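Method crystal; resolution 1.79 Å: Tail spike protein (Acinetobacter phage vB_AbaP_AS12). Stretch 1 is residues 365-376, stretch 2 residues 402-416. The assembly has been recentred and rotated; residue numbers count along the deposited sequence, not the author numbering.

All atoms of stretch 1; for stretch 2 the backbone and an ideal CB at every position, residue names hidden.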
ATOM      1  N   SER A 365      30.450  14.682  -0.201  1.00 16.70           N
ATOM      2  CA  SER A 365      30.854  13.582  -1.067  1.00 17.31           C
ATOM      3  C   SER A 365      29.595  12.964  -1.650  1.00 16.39           C
ATOM      4  O   SER A 365      28.475  13.336  -1.284  1.00 15.88           O
ATOM      5  CB  SER A 365      31.668  12.542  -0.304  1.00 21.03           C
ATOM      6  OG  SER A 365      30.857  11.894   0.647  1.00 23.04           O
ATOM      7  N   TRP A 366      29.784  11.980  -2.533  1.00 17.19           N
ATOM      8  CA  TRP A 366      28.638  11.321  -3.175  1.00 19.85           C
ATOM      9  C   TRP A 366      27.657  10.736  -2.167  1.00 17.89           C
ATOM     10  O   TRP A 366      26.459  10.641  -2.456  1.00 18.66           O
ATOM     11  CB  TRP A 366      29.136  10.216  -4.120  1.00 20.78           C
ATOM     12  CG  TRP A 366      29.764   9.088  -3.397  1.00 21.33           C
ATOM     13  CD1 TRP A 366      31.053   9.027  -2.944  1.00 23.49           C
ATOM     14  CD2 TRP A 366      29.152   7.844  -3.028  1.00 21.30           C
ATOM     15  NE1 TRP A 366      31.278   7.827  -2.313  1.00 25.83           N
ATOM     16  CE2 TRP A 366      30.124   7.086  -2.350  1.00 22.42           C
ATOM     17  CE3 TRP A 366      27.877   7.295  -3.210  1.00 18.57           C
ATOM     18  CZ2 TRP A 366      29.862   5.822  -1.850  1.00 22.75           C
ATOM     19  CZ3 TRP A 366      27.618   6.046  -2.705  1.00 18.65           C
ATOM     20  CH2 TRP A 366      28.605   5.316  -2.033  1.00 22.99           C
ATOM     21  N   ASN A 367      28.125  10.301  -0.991  1.00 16.44           N
ATOM     22  CA  ASN A 367      27.241   9.704  -0.001  1.00 18.05           C
ATOM     23  C   ASN A 367      27.112  10.556   1.254  1.00 19.14           C
ATOM     24  O   ASN A 367      26.698  10.051   2.296  1.00 20.38           O
ATOM     25  CB  ASN A 367      27.711   8.297   0.385  1.00 20.56           C
ATOM     26  CG  ASN A 367      29.070   8.282   1.060  1.00 27.51           C
ATOM     27  OD1 ASN A 367      29.799   9.271   1.057  1.00 25.53           O
ATOM     28  ND2 ASN A 367      29.432   7.131   1.622  1.00 33.09           N
ATOM     29  N   ASN A 368      27.460  11.834   1.175  1.00 16.98           N
ATOM     30  CA  ASN A 368      27.390  12.725   2.331  1.00 16.16           C
ATOM     31  C   ASN A 368      27.138  14.134   1.788  1.00 15.17           C
ATOM     32  O   ASN A 368      28.080  14.877   1.504  1.00 15.21           O
ATOM     33  CB  ASN A 368      28.684  12.656   3.129  1.00 17.38           C
ATOM     34  CG  ASN A 368      28.637  13.475   4.392  1.00 19.52           C
ATOM     35  OD1 ASN A 368      27.571  13.885   4.853  1.00 16.92           O
ATOM     36  ND2 ASN A 368      29.797  13.683   4.991  1.00 22.31           N
ATOM     37  N   ASN A 369      25.865  14.478   1.592  1.00 14.50           N
ATOM     38  CA  ASN A 369      25.570  15.737   0.920  1.00 14.12           C
ATOM     39  C   ASN A 369      24.232  16.308   1.372  1.00 12.94           C
ATOM     40  O   ASN A 369      23.455  15.663   2.075  1.00 13.32           O
ATOM     41  CB  ASN A 369      25.620  15.571  -0.597  1.00 14.94           C
ATOM     42  CG  ASN A 369      24.782  14.403  -1.085  1.00 17.86           C
ATOM     43  OD1 ASN A 369      23.560  14.433  -1.016  1.00 16.84           O
ATOM     44  ND2 ASN A 369      25.448  13.365  -1.585  1.00 18.71           N
ATOM     45  N   ASN A 370      23.995  17.568   0.997  1.00 11.20           N
ATOM     46  CA  ASN A 370      22.853  18.304   1.549  1.00 10.54           C
ATOM     47  C   ASN A 370      21.639  18.158   0.637  1.00 12.18           C
ATOM     48  O   ASN A 370      21.213  19.084  -0.044  1.00 12.83           O
ATOM     49  CB  ASN A 370      23.205  19.765   1.806  1.00 10.38           C
ATOM     50  CG  ASN A 370      23.413  20.614   0.527  1.00 13.63           C
ATOM     51  OD1 ASN A 370      24.070  20.208  -0.448  1.00 14.66           O
ATOM     52  ND2 ASN A 370      22.880  21.836   0.568  1.00 13.40           N
ATOM     53  N   SER A 371      21.052  16.959   0.692  1.00 12.38           N
ATOM     54  CA  SER A 371      19.869  16.627  -0.076  1.00 11.83           C
ATOM     55  C   SER A 371      18.819  15.976   0.813  1.00 10.56           C
ATOM     56  O   SER A 371      19.141  15.200   1.716  1.00 12.29           O
ATOM     57  CB  SER A 371      20.212  15.694  -1.248  1.00 13.00           C
ATOM     58  OG  SER A 371      20.822  14.480  -0.827  1.00 13.61           O
HETATM   59  N   MSE A 372      17.553  16.256   0.537  1.00 10.18           N
HETATM   60  CA  MSE A 372      16.511  15.597   1.314  1.00  9.89           C
HETATM   61  C   MSE A 372      16.441  14.107   0.991  1.00 10.75           C
HETATM   62  O   MSE A 372      16.329  13.283   1.908  1.00 11.11           O
HETATM   63  CB  MSE A 372      15.152  16.255   1.098  1.00  9.72           C
HETATM   64  CG  MSE A 372      15.031  17.616   1.771  1.00  9.83           C
HETATM   65 SE   MSE A 372      15.122  17.522   3.749  1.00 12.34          SE
HETATM   66  CE  MSE A 372      17.047  17.791   4.002  1.00 12.04           C
ATOM     67  N   PHE A 373      16.543  13.766  -0.299  1.00 10.72           N
ATOM     68  CA  PHE A 373      16.601  12.379  -0.755  1.00 10.61           C
ATOM     69  C   PHE A 373      17.976  12.167  -1.346  1.00 11.00           C
ATOM     70  O   PHE A 373      18.280  12.698  -2.418  1.00 11.94           O
ATOM     71  CB  PHE A 373      15.490  12.084  -1.767  1.00 11.16           C
ATOM     72  CG  PHE A 373      14.129  12.235  -1.183  1.00 10.02           C
ATOM     73  CD1 PHE A 373      13.534  11.182  -0.489  1.00 12.85           C
ATOM     74  CD2 PHE A 373      13.451  13.442  -1.264  1.00 10.15           C
ATOM     75  CE1 PHE A 373      12.294  11.336   0.099  1.00 12.02           C
ATOM     76  CE2 PHE A 373      12.194  13.587  -0.676  1.00 12.39           C
ATOM     77  CZ  PHE A 373      11.625  12.533   0.006  1.00 12.83           C
ATOM     78  N   CYS A 374      18.827  11.451  -0.616  1.00 10.94           N
ATOM     79  CA  CYS A 374      20.169  11.106  -1.074  1.00  9.89           C
ATOM     80  C   CYS A 374      20.075   9.668  -1.585  1.00 12.94           C
ATOM     81  O   CYS A 374      19.989   8.725  -0.798  1.00 11.19           O
ATOM     82  CB  CYS A 374      21.172  11.263   0.059  1.00 11.92           C
ATOM     83  SG  CYS A 374      22.870  10.931  -0.426  1.00 13.85           S
ATOM     84  N   VAL A 375      20.068   9.506  -2.906  1.00 11.21           N
ATOM     85  CA  VAL A 375      19.631   8.278  -3.571  1.00 11.25           C
ATOM     86  C   VAL A 375      20.830   7.735  -4.332  1.00 13.11           C
ATOM     87  O   VAL A 375      21.125   8.194  -5.445  1.00 12.86           O
ATOM     88  CB  VAL A 375      18.444   8.541  -4.506  1.00 11.62           C
ATOM     89  CG1 VAL A 375      17.896   7.246  -5.080  1.00 11.36           C
ATOM     90  CG2 VAL A 375      17.332   9.278  -3.775  1.00 12.21           C
ATOM     91  N   VAL A 376      21.531   6.749  -3.751  1.00 12.20           N
ATOM     92  CA  VAL A 376      22.839   6.347  -4.236  1.00 11.10           C
ATOM     93  C   VAL A 376      22.946   4.826  -4.398  1.00 12.29           C
ATOM     94  O   VAL A 376      22.195   4.052  -3.802  1.00 11.41           O
ATOM     95  CB  VAL A 376      23.960   6.873  -3.305  1.00 13.24           C
ATOM     96  CG1 VAL A 376      23.798   8.367  -3.078  1.00 15.84           C
ATOM     97  CG2 VAL A 376      23.985   6.100  -1.949  1.00 13.29           C
ATOM     98  N   UNK A 402      21.066  28.659   3.094  1.00 12.40           N
ATOM     99  CA  UNK A 402      21.413  27.386   3.698  1.00 11.10           C
ATOM    100  C   UNK A 402      20.587  26.214   3.192  1.00 11.88           C
ATOM    101  O   UNK A 402      20.755  25.100   3.705  1.00 12.79           O
ATOM    102  CB  UNK A 402      21.264  27.489   5.217  1.00 11.10           C
ATOM    103  N   UNK A 403      19.686  26.428   2.238  1.00 12.79           N
ATOM    104  CA  UNK A 403      18.715  25.404   1.889  1.00 12.11           C
ATOM    105  C   UNK A 403      19.379  24.189   1.236  1.00 12.71           C
ATOM    106  O   UNK A 403      20.455  24.277   0.631  1.00 12.95           O
ATOM    107  CB  UNK A 403      17.654  25.988   0.954  1.00 12.11           C
ATOM    108  N   UNK A 404      18.725  23.042   1.388  1.00 12.64           N
ATOM    109  CA  UNK A 404      19.168  21.797   0.793  1.00 11.62           C
ATOM    110  C   UNK A 404      18.666  21.667  -0.644  1.00 12.41           C
ATOM    111  O   UNK A 404      17.764  22.388  -1.094  1.00 12.21           O
ATOM    112  CB  UNK A 404      18.692  20.610   1.633  1.00 11.62           C
ATOM    113  N   UNK A 405      19.230  20.684  -1.347  1.00 10.82           N
ATOM    114  CA  UNK A 405      18.607  20.141  -2.539  1.00 11.12           C
ATOM    115  C   UNK A 405      17.391  19.275  -2.166  1.00 12.11           C
ATOM    116  O   UNK A 405      17.254  18.808  -1.033  1.00 11.52           O
ATOM    117  CB  UNK A 405      19.623  19.326  -3.342  1.00 11.12           C
ATOM    118  N   UNK A 406      16.480  19.071  -3.129  1.00 11.55           N
ATOM    119  CA  UNK A 406      15.459  18.044  -2.933  1.00 10.38           C
ATOM    120  C   UNK A 406      16.089  16.665  -3.002  1.00 12.85           C
ATOM    121  O   UNK A 406      15.861  15.821  -2.131  1.00 10.94           O
ATOM    122  CB  UNK A 406      14.347  18.175  -3.975  1.00 10.38           C
ATOM    123  N   UNK A 407      16.914  16.426  -4.016  1.00 10.52           N
ATOM    124  CA  UNK A 407      17.441  15.088  -4.224  1.00  9.35           C
ATOM    125  C   UNK A 407      18.773  15.122  -4.947  1.00 11.68           C
ATOM    126  O   UNK A 407      19.031  15.996  -5.777  1.00 11.33           O
ATOM    127  CB  UNK A 407      16.440  14.239  -5.010  1.00  9.35           C
ATOM    128  N   UNK A 408      19.610  14.147  -4.598  1.00 10.43           N
ATOM    129  CA  UNK A 408      20.832  13.810  -5.299  1.00 11.10           C
ATOM    130  C   UNK A 408      20.730  12.349  -5.680  1.00 11.77           C
ATOM    131  O   UNK A 408      20.448  11.505  -4.820  1.00 12.97           O
ATOM    132  CB  UNK A 408      22.074  14.089  -4.451  1.00 11.10           C
ATOM    133  N   UNK A 409      20.929  12.061  -6.960  1.00 11.52           N
ATOM    134  CA  UNK A 409      20.680  10.742  -7.519  1.00 11.18           C
ATOM    135  C   UNK A 409      21.922  10.318  -8.287  1.00 13.99           C
ATOM    136  O   UNK A 409      22.317  10.989  -9.245  1.00 13.19           O
ATOM    137  CB  UNK A 409      19.442  10.738  -8.418  1.00 11.18           C
ATOM    138  N   UNK A 410      22.528   9.196  -7.891  1.00 13.63           N
ATOM    139  CA  UNK A 410      23.796   8.791  -8.490  1.00 13.09           C
ATOM    140  C   UNK A 410      23.946   7.276  -8.529  1.00 13.29           C
ATOM    141  O   UNK A 410      23.158   6.517  -7.953  1.00 14.14           O
ATOM    142  CB  UNK A 410      24.964   9.409  -7.719  1.00 13.09           C
ATOM    143  N   UNK A 411      24.999   6.839  -9.228  1.00 14.31           N
ATOM    144  CA  UNK A 411      25.451   5.458  -9.181  1.00 17.20           C
ATOM    145  C   UNK A 411      24.420   4.425  -9.613  1.00 15.15           C
ATOM    146  O   UNK A 411      24.252   3.393  -8.949  1.00 16.11           O
ATOM    147  CB  UNK A 411      25.909   5.133  -7.758  1.00 17.20           C
ATOM    148  N   UNK A 412      23.752   4.671 -10.739  1.00 15.46           N
ATOM    149  CA  UNK A 412      22.757   3.763 -11.264  1.00 18.09           C
ATOM    150  C   UNK A 412      21.392   3.867 -10.619  1.00 15.51           C
ATOM    151  O   UNK A 412      20.507   3.071 -10.954  1.00 16.34           O
ATOM    152  CB  UNK A 412      23.265   2.327 -11.121  1.00 18.09           C
ATOM    153  N   UNK A 413      21.192   4.814  -9.708  1.00 12.04           N
ATOM    154  CA  UNK A 413      19.927   4.952  -8.996  1.00 11.94           C
ATOM    155  C   UNK A 413      18.850   5.575  -9.878  1.00 13.31           C
ATOM    156  O   UNK A 413      19.124   6.165 -10.926  1.00 13.50           O
ATOM    157  CB  UNK A 413      20.121   5.796  -7.734  1.00 11.94           C
ATOM    158  N   UNK A 414      17.610   5.443  -9.425  1.00 11.86           N
ATOM    159  CA  UNK A 414      16.461   6.079 -10.062  1.00 11.95           C
ATOM    160  C   UNK A 414      15.620   6.728  -8.974  1.00 12.46           C
ATOM    161  O   UNK A 414      15.447   6.166  -7.885  1.00 11.50           O
ATOM    162  CB  UNK A 414      15.639   5.073 -10.870  1.00 11.95           C
ATOM    163  N   UNK A 415      15.135   7.933  -9.266  1.00 11.03           N
ATOM    164  CA  UNK A 415      14.330   8.744  -8.362  1.00 10.05           C
ATOM    165  C   UNK A 415      13.092   9.191  -9.123  1.00 11.80           C
ATOM    166  O   UNK A 415      13.209   9.746 -10.221  1.00 12.29           O
ATOM    167  CB  UNK A 415      15.117   9.942  -7.826  1.00 10.05           C
ATOM    168  N   UNK A 416      11.916   8.962  -8.544  1.00 11.26           N
ATOM    169  CA  UNK A 416      10.644   9.229  -9.206  1.00 10.18           C
ATOM    170  C   UNK A 416       9.790  10.102  -8.296  1.00 12.62           C
ATOM    171  O   UNK A 416       9.660   9.815  -7.105  1.00 12.39           O
ATOM    172  CB  UNK A 416       9.918   7.928  -9.554  1.00 10.18           C
TER

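Position 402 has nothing of stretch 1 within 5.5 Å of its ideal CB, so many residues would suit. It is Asn402; its O accepts from water 1 (2.8 Å), which in turn accepts from Asn370 ND2 (3.1 Å).

Position 403 points away, which leaves the choice open. It is Cys403.

At 404 the ideal CB lies 3.4 Å from Asn370 O and 4.0 Å from Met372 CE. A small side chain fits easily. It is Ser404, whose OG donates to the backbone O of position 405 (2.9 Å) and sits 3.6 Å from Met372 CG.

Position 405 pairs with Ser371 in parallel register, with its CB 4.2 Å from Ser371 CB. Small residues suit. It is Ala405. Its N donates to Asn370 O (2.9 Å) and its O accepts from Met372 N (3.0 Å).

At 406 the chain turns a corner and CB points away. A long apolar side chain could still reach back toward the Phe373 ring. Leu406 does so: its CD1 is 3.9 Å from Phe373 CD2. Its O accepts from Phe373 N (2.8 Å).

Position 407 has its ideal CB 3.5 Å from Phe373 O, on the same face as the Phe373 side chain. A small residue fits well. It is Ala407, with CB 4.0 Å from Phe373 CB.

Position 408 shares a face with Cys374. Its CB is near Asn369 OD1 and Ser371 OG, and the loop at Trp366 lies beyond. A long or aromatic side chain could span this space. It is Tyr408, chi1 t. Trp366 O lies at the ring edge, 3.5 Å from Tyr408 CE2, and Asn369 ND2 is 3.4 Å from Tyr408 CD2. Its backbone bonds twice, N to Phe373 O (2.9 Å) and O from Val375 N (2.8 Å).

Position 409 is extended and pairs with Val375. Beta-branched or other apolar residues suit. It is Val409; CG1 is 4.3 Å from Val375 CB.

At 410 CB points sideways, with Val376 and the Trp366 ring within reach of a longer chain, polar or apolar. It is Glu410. Glu410 OE1 lies 3.4 Å from Val376 CB and 3.6 Å from Trp366 CE3; N donates to Val375 O (3.0 Å).

Positions 411 and 412 have positive phi, 59° and 81°, in a type I' turn. Glycine is favoured; Asn is also plausible. They are Gly411 and Gly412.

Position 413 points toward Val375 O, 3.5 Å from the ideal CB. Small residues suit. It is Ser413; OG donates to Glu410 O (2.8 Å), bracing the turn.

Position 414 points away, with nothing of stretch 1 near its CB, so many residues would suit; it is Val414.

Position 415 points toward Val375 CG2, favouring apolar residues. Phe415 places CE1 3.8 Å from Phe373 CB and CD1 4.1 Å from Val375 CG2.

Position 416 is out of reach of stretch 1, so the choice is open; it is Glu416.

Stretch 2 402-416: NCSALAYVEGGSVFE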
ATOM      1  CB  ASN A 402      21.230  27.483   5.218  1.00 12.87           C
ATOM      2  CG  ASN A 402      22.009  28.617   5.819  1.00 17.10           C
ATOM      3  OD1 ASN A 402      23.178  28.814   5.491  1.00 17.87           O
ATOM      4  ND2 ASN A 402      21.353  29.408   6.674  1.00 17.08           N
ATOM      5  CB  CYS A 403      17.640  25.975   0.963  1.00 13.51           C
ATOM      6  SG  CYS A 403      18.174  26.288  -0.742  1.00 14.51           S
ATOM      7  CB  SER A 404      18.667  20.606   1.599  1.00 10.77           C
ATOM      8  OG  SER A 404      17.275  20.401   1.390  1.00 12.78           O
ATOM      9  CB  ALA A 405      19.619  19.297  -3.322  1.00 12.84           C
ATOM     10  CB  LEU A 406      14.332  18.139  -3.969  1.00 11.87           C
ATOM     11  CG  LEU A 406      13.294  17.000  -3.891  1.00 13.08           C
ATOM     12  CD1 LEU A 406      12.582  17.073  -2.515  1.00 15.98           C
ATOM     13  CD2 LEU A 406      12.256  17.048  -5.014  1.00 15.23           C
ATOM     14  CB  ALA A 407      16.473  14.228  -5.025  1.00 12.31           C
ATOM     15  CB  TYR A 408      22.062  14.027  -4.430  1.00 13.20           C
ATOM     16  CG  TYR A 408      23.343  13.647  -5.128  1.00 11.92           C
ATOM     17  CD1 TYR A 408      23.762  14.328  -6.255  1.00 14.07           C
ATOM     18  CD2 TYR A 408      24.129  12.613  -4.656  1.00 13.89           C
ATOM     19  CE1 TYR A 408      24.918  14.004  -6.894  1.00 15.71           C
ATOM     20  CE2 TYR A 408      25.315  12.287  -5.300  1.00 15.74           C
ATOM     21  CZ  TYR A 408      25.698  12.993  -6.406  1.00 16.26           C
ATOM     22  OH  TYR A 408      26.859  12.674  -7.079  1.00 20.68           O
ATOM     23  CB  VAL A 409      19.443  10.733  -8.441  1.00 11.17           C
ATOM     24  CG1 VAL A 409      19.014   9.307  -8.728  1.00 11.03           C
ATOM     25  CG2 VAL A 409      18.285  11.527  -7.831  1.00 12.37           C
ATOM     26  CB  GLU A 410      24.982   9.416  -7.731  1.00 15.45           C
ATOM     27  CG  GLU A 410      25.297   8.768  -6.397  1.00 18.67           C
ATOM     28  CD  GLU A 410      26.271   7.597  -6.503  1.00 19.65           C
ATOM     29  OE1 GLU A 410      25.914   6.478  -6.073  1.00 17.13           O
ATOM     30  OE2 GLU A 410      27.389   7.776  -7.041  1.00 19.76           O
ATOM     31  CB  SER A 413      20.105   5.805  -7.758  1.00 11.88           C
ATOM     32  OG  SER A 413      20.998   5.175  -6.845  1.00 13.75           O
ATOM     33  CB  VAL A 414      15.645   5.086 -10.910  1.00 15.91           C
ATOM     34  CG1 VAL A 414      15.096   3.960 -10.072  1.00 18.46           C
ATOM     35  CG2 VAL A 414      14.531   5.816 -11.649  1.00 16.24           C
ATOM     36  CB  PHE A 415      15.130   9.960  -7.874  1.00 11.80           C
ATOM     37  CG  PHE A 415      14.387  10.871  -6.932  1.00 11.30           C
ATOM     38  CD1 PHE A 415      13.928  10.411  -5.701  1.00 12.16           C
ATOM     39  CD2 PHE A 415      14.193  12.206  -7.254  1.00 10.76           C
ATOM     40  CE1 PHE A 415      13.284  11.269  -4.812  1.00 11.64           C
ATOM     41  CE2 PHE A 415      13.543  13.059  -6.376  1.00 11.25           C
ATOM     42  CZ  PHE A 415      13.081  12.591  -5.159  1.00 10.92           C
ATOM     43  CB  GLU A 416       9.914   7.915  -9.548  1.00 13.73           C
ATOM     44  CG  GLU A 416      10.708   7.016 -10.514  1.00 18.29           C
ATOM     45  CD  GLU A 416      10.238   5.544 -10.559  1.00 22.88           C
ATOM     46  OE1 GLU A 416       9.743   5.007  -9.551  1.00 25.70           O
ATOM     47  OE2 GLU A 416      10.389   4.913 -11.614  1.00 25.08           O
TER
HETATM   48  O   HOH W   1      21.324  22.418   3.139  1.00 12.28           O
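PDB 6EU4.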